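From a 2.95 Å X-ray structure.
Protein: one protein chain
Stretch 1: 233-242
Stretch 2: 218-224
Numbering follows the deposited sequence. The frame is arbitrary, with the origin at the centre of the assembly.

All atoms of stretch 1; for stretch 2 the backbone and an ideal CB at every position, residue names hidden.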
ATOM      1  N   GLY A 233     -14.639  14.606   7.803  1.00 42.71           N
ATOM      2  CA  GLY A 233     -14.749  13.187   8.114  1.00 42.43           C
ATOM      3  C   GLY A 233     -13.927  12.691   9.288  1.00 41.02           C
ATOM      4  O   GLY A 233     -13.355  13.480  10.026  1.00 40.99           O
ATOM      5  N   TYR A 234     -13.860  11.373   9.450  1.00 35.17           N
ATOM      6  CA  TYR A 234     -13.198  10.781  10.609  1.00 34.17           C
ATOM      7  C   TYR A 234     -11.783  11.277  10.770  1.00 33.54           C
ATOM      8  O   TYR A 234     -11.113  11.588   9.786  1.00 34.37           O
ATOM      9  CB  TYR A 234     -13.213   9.255  10.531  1.00 33.94           C
ATOM     10  CG  TYR A 234     -14.605   8.733  10.528  1.00 34.88           C
ATOM     11  CD1 TYR A 234     -14.972   7.674   9.727  1.00 37.19           C
ATOM     12  CD2 TYR A 234     -15.575   9.342  11.296  1.00 35.93           C
ATOM     13  CE1 TYR A 234     -16.280   7.205   9.718  1.00 38.64           C
ATOM     14  CE2 TYR A 234     -16.877   8.890  11.294  1.00 39.22           C
ATOM     15  CZ  TYR A 234     -17.233   7.822  10.507  1.00 38.90           C
ATOM     16  OH  TYR A 234     -18.541   7.387  10.509  1.00 41.30           O
ATOM     17  N   VAL A 235     -11.334  11.342  12.017  1.00 24.39           N
ATOM     18  CA  VAL A 235     -10.007  11.852  12.306  1.00 24.14           C
ATOM     19  C   VAL A 235      -9.359  11.125  13.480  1.00 23.35           C
ATOM     20  O   VAL A 235      -9.972  10.968  14.529  1.00 23.74           O
ATOM     21  CB  VAL A 235     -10.055  13.360  12.616  1.00 25.53           C
ATOM     22  CG1 VAL A 235      -8.696  13.849  13.071  1.00 25.84           C
ATOM     23  CG2 VAL A 235     -10.510  14.144  11.393  1.00 27.11           C
ATOM     24  N   GLY A 236      -8.123  10.671  13.301  1.00 33.93           N
ATOM     25  CA  GLY A 236      -7.384  10.047  14.388  1.00 34.29           C
ATOM     26  C   GLY A 236      -6.641   8.787  13.987  1.00 34.33           C
ATOM     27  O   GLY A 236      -6.373   8.557  12.817  1.00 34.12           O
ATOM     28  N   PHE A 237      -6.301   7.964  14.964  1.00 39.60           N
ATOM     29  CA  PHE A 237      -5.695   6.671  14.653  1.00 39.59           C
ATOM     30  C   PHE A 237      -6.707   5.702  14.021  1.00 38.63           C
ATOM     31  O   PHE A 237      -7.867   5.676  14.412  1.00 39.15           O
ATOM     32  CB  PHE A 237      -5.096   6.052  15.915  1.00 41.03           C
ATOM     33  CG  PHE A 237      -3.789   6.669  16.346  1.00 41.84           C
ATOM     34  CD1 PHE A 237      -2.747   6.834  15.443  1.00 42.28           C
ATOM     35  CD2 PHE A 237      -3.594   7.048  17.666  1.00 45.15           C
ATOM     36  CE1 PHE A 237      -1.551   7.380  15.849  1.00 43.55           C
ATOM     37  CE2 PHE A 237      -2.399   7.593  18.076  1.00 45.55           C
ATOM     38  CZ  PHE A 237      -1.378   7.760  17.171  1.00 44.61           C
ATOM     39  N   ILE A 238      -6.271   4.894  13.063  1.00 28.42           N
ATOM     40  CA  ILE A 238      -7.204   4.019  12.371  1.00 28.89           C
ATOM     41  C   ILE A 238      -7.980   3.103  13.323  1.00 29.16           C
ATOM     42  O   ILE A 238      -9.194   2.989  13.223  1.00 30.13           O
ATOM     43  CB  ILE A 238      -6.524   3.220  11.234  1.00 28.92           C
ATOM     44  CG1 ILE A 238      -7.295   3.398   9.925  1.00 30.58           C
ATOM     45  CG2 ILE A 238      -6.445   1.758  11.565  1.00 31.23           C
ATOM     46  CD1 ILE A 238      -8.770   3.244  10.075  1.00 32.49           C
ATOM     47  N   HIS A 239      -7.278   2.464  14.253  1.00 32.42           N
ATOM     48  CA  HIS A 239      -7.923   1.552  15.198  1.00 32.49           C
ATOM     49  C   HIS A 239      -8.917   2.304  16.109  1.00 32.96           C
ATOM     50  O   HIS A 239      -9.991   1.805  16.444  1.00 33.26           O
ATOM     51  CB  HIS A 239      -6.869   0.824  16.045  1.00 33.20           C
ATOM     52  CG  HIS A 239      -6.160   1.717  17.015  1.00 32.09           C
ATOM     53  ND1 HIS A 239      -5.114   2.530  16.642  1.00 29.43           N
ATOM     54  CD2 HIS A 239      -6.363   1.937  18.335  1.00 33.65           C
ATOM     55  CE1 HIS A 239      -4.701   3.221  17.699  1.00 33.37           C
ATOM     56  NE2 HIS A 239      -5.444   2.878  18.734  1.00 36.07           N
ATOM     57  N   GLN A 240      -8.546   3.517  16.500  1.00 38.48           N
ATOM     58  CA  GLN A 240      -9.416   4.350  17.302  1.00 38.95           C
ATOM     59  C   GLN A 240     -10.673   4.673  16.495  1.00 38.39           C
ATOM     60  O   GLN A 240     -11.782   4.494  16.979  1.00 40.09           O
ATOM     61  CB  GLN A 240      -8.678   5.617  17.746  1.00 39.84           C
ATOM     62  CG  GLN A 240      -9.344   6.376  18.892  1.00 43.98           C
ATOM     63  CD  GLN A 240      -9.472   5.548  20.157  1.00 49.19           C
ATOM     64  OE1 GLN A 240      -8.503   5.394  20.903  1.00 55.08           O
ATOM     65  NE2 GLN A 240     -10.673   5.017  20.413  1.00 47.55           N
ATOM     66  N   VAL A 241     -10.483   5.147  15.267  1.00 27.18           N
ATOM     67  CA  VAL A 241     -11.600   5.455  14.383  1.00 26.69           C
ATOM     68  C   VAL A 241     -12.503   4.241  14.192  1.00 26.76           C
ATOM     69  O   VAL A 241     -13.725   4.341  14.297  1.00 27.69           O
ATOM     70  CB  VAL A 241     -11.113   5.944  13.007  1.00 26.15           C
ATOM     71  CG1 VAL A 241     -12.294   6.178  12.079  1.00 26.89           C
ATOM     72  CG2 VAL A 241     -10.284   7.210  13.157  1.00 27.48           C
ATOM     73  N   ILE A 242     -11.892   3.094  13.911  1.00 28.55           N
ATOM     74  CA  ILE A 242     -12.642   1.878  13.621  1.00 28.90           C
ATOM     75  C   ILE A 242     -13.449   1.425  14.833  1.00 30.18           C
ATOM     76  O   ILE A 242     -14.608   1.031  14.707  1.00 30.83           O
ATOM     77  CB  ILE A 242     -11.711   0.734  13.179  1.00 28.22           C
ATOM     78  CG1 ILE A 242     -11.319   0.902  11.709  1.00 28.43           C
ATOM     79  CG2 ILE A 242     -12.380  -0.614  13.405  1.00 30.74           C
ATOM     80  CD1 ILE A 242     -10.080   0.129  11.316  1.00 29.57           C
ATOM     81  N   UNK A 218     -16.489   2.233   2.386  1.00 35.92           N
ATOM     82  CA  UNK A 218     -15.115   2.681   2.424  1.00 34.41           C
ATOM     83  C   UNK A 218     -15.039   3.939   3.260  1.00 34.85           C
ATOM     84  O   UNK A 218     -15.766   4.890   3.019  1.00 37.28           O
ATOM     85  CB  UNK A 218     -14.569   2.921   1.015  1.00 34.41           C
ATOM     86  N   UNK A 219     -14.169   3.938   4.256  1.00 40.00           N
ATOM     87  CA  UNK A 219     -13.992   5.109   5.095  1.00 40.41           C
ATOM     88  C   UNK A 219     -12.540   5.526   5.135  1.00 39.02           C
ATOM     89  O   UNK A 219     -11.656   4.695   5.315  1.00 37.99           O
ATOM     90  CB  UNK A 219     -14.505   4.840   6.511  1.00 40.41           C
ATOM     91  N   UNK A 220     -12.299   6.823   4.995  1.00 36.00           N
ATOM     92  CA  UNK A 220     -10.968   7.385   5.167  1.00 34.93           C
ATOM     93  C   UNK A 220     -10.849   8.040   6.542  1.00 34.27           C
ATOM     94  O   UNK A 220     -11.798   8.648   7.009  1.00 36.04           O
ATOM     95  CB  UNK A 220     -10.663   8.397   4.061  1.00 34.93           C
ATOM     96  N   UNK A 221      -9.706   7.894   7.203  1.00 27.93           N
ATOM     97  CA  UNK A 221      -9.482   8.559   8.484  1.00 27.78           C
ATOM     98  C   UNK A 221      -8.127   9.235   8.463  1.00 27.47           C
ATOM     99  O   UNK A 221      -7.105   8.608   8.185  1.00 27.04           O
ATOM    100  CB  UNK A 221      -9.574   7.568   9.646  1.00 27.78           C
ATOM    101  N   UNK A 222      -8.111  10.522   8.752  1.00 29.45           N
ATOM    102  CA  UNK A 222      -6.874  11.267   8.681  1.00 29.50           C
ATOM    103  C   UNK A 222      -6.278  11.416  10.073  1.00 29.55           C
ATOM    104  O   UNK A 222      -6.979  11.782  11.006  1.00 30.40           O
ATOM    105  CB  UNK A 222      -7.104  12.637   8.040  1.00 29.50           C
ATOM    106  N   UNK A 223      -4.994  11.116  10.226  1.00 29.84           N
ATOM    107  CA  UNK A 223      -4.362  11.225  11.536  1.00 30.99           C
ATOM    108  C   UNK A 223      -3.894  12.647  11.883  1.00 32.85           C
ATOM    109  O   UNK A 223      -4.040  13.079  13.018  1.00 33.20           O
ATOM    110  CB  UNK A 223      -3.169  10.270  11.600  1.00 30.99           C
ATOM    111  N   UNK A 224      -3.329  13.362  10.911  1.00 60.14           N
ATOM    112  CA  UNK A 224      -2.889  14.737  11.120  1.00 62.99           C
ATOM    113  C   UNK A 224      -3.458  15.650  10.046  1.00 63.56           C
ATOM    114  O   UNK A 224      -2.691  16.205   9.266  1.00 64.21           O
ATOM    115  CB  UNK A 224      -1.361  14.818  11.129  1.00 62.99           C
TER

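Position 218 lies in extended backbone, and its ideal CB has nothing of stretch 1 within 5.5 Å. Stretch 1 therefore sets no preference here. The residue is F218.

At position 219, CA-to-CB points toward stretch 1. The ideal CB is 4.3 Å from CD1 of Y234, so the tyrosine ring is the feature to meet. A flat side chain, aromatic or imidazole, would suit, and so would an aliphatic one. The residue is H219. Its CD2 comes to 3.8 Å from CE1 of Y234, at the edge of the tyrosine ring. The two ring planes make an angle of 54° and the centroids are 5.7 Å apart, an oblique pairing.

At position 220, CA-to-CB points away, and no atom of stretch 1 lies within 5.5 Å of the ideal CB. Extended backbone favours beta-branched residues, but many others would fit. The residue is I220. Its contact with stretch 1 comes through the backbone: O of I220 lies 3.8 Å from CB of Y234.

Position 221 is the most crowded. The ideal CB lies 3.6 Å from CG2 of V241, 4.1 Å from CB of Y234 and 4.4 Å from CD1 of I238. These neighbours are apolar and already close to CB, so a small apolar side chain suits best. The residue is A221. Its methyl group packs against all three, so A221 sits between Y234 and the helix residues I238 and V241.

At position 222, N faces O of Y234, and O faces N of G236. The ideal CB points sideways, 5.0 Å from CG2 of V235, which leaves room for several apolar side chains. The residue is L222. A single beta bridge pairs it with V235. N of L222 gives a weak hydrogen bond to O of Y234 (3.3 Å), while O of L222 accepts a shorter one from N of G236 (2.8 Å). CA of V235 also makes a CH contact with O of L222, at 3.3 Å.

At position 223, phi/psi of -83/-40 leaves the extended range. The ideal CB is 3.8 Å from O of G236. A small or polar side chain would suit. The residue is S223. Its OG donates a hydrogen bond to the side chain at position 224, not to stretch 1. CA of S223 makes a CH contact with O of G236 at 3.6 Å.

Position 224 points away, with no constraint from stretch 1. The residue is D224, poorly ordered. OD1 of D224 accepts from OG of S223 (2.8 Å).

Stretch 2 (218-224) FHIALSD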
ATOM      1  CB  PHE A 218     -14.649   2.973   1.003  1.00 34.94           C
ATOM      2  CG  PHE A 218     -13.269   3.549   0.919  1.00 32.04           C
ATOM      3  CD1 PHE A 218     -13.054   4.761   0.278  1.00 32.51           C
ATOM      4  CD2 PHE A 218     -12.187   2.878   1.463  1.00 30.98           C
ATOM      5  CE1 PHE A 218     -11.790   5.302   0.176  1.00 31.14           C
ATOM      6  CE2 PHE A 218     -10.908   3.416   1.370  1.00 31.02           C
ATOM      7  CZ  PHE A 218     -10.711   4.635   0.725  1.00 31.50           C
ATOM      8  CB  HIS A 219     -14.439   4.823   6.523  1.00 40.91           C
ATOM      9  CG  HIS A 219     -15.894   4.517   6.652  1.00 42.77           C
ATOM     10  ND1 HIS A 219     -16.365   3.264   6.979  1.00 43.09           N
ATOM     11  CD2 HIS A 219     -16.985   5.305   6.497  1.00 44.04           C
ATOM     12  CE1 HIS A 219     -17.686   3.289   7.016  1.00 45.95           C
ATOM     13  NE2 HIS A 219     -18.085   4.516   6.730  1.00 47.40           N
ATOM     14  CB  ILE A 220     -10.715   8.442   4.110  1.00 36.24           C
ATOM     15  CG1 ILE A 220     -10.493   7.778   2.762  1.00 35.92           C
ATOM     16  CG2 ILE A 220      -9.536   9.303   4.492  1.00 36.48           C
ATOM     17  CD1 ILE A 220     -10.879   8.665   1.629  1.00 39.85           C
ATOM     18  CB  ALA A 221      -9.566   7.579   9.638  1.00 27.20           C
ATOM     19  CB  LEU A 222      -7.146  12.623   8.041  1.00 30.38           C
ATOM     20  CG  LEU A 222      -7.810  12.467   6.669  1.00 31.25           C
ATOM     21  CD1 LEU A 222      -8.104  13.824   6.068  1.00 34.08           C
ATOM     22  CD2 LEU A 222      -6.947  11.622   5.736  1.00 29.29           C
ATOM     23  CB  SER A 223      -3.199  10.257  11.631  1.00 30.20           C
ATOM     24  OG  SER A 223      -2.184  10.627  10.718  1.00 31.87           O
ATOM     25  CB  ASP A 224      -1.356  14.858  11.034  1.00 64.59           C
ATOM     26  CG  ASP A 224      -0.598  13.864  11.943  1.00 70.95           C
ATOM     27  OD1 ASP A 224      -0.483  12.659  11.596  1.00 74.33           O
ATOM     28  OD2 ASP A 224      -0.057  14.303  12.989  1.00 77.91           O
TER
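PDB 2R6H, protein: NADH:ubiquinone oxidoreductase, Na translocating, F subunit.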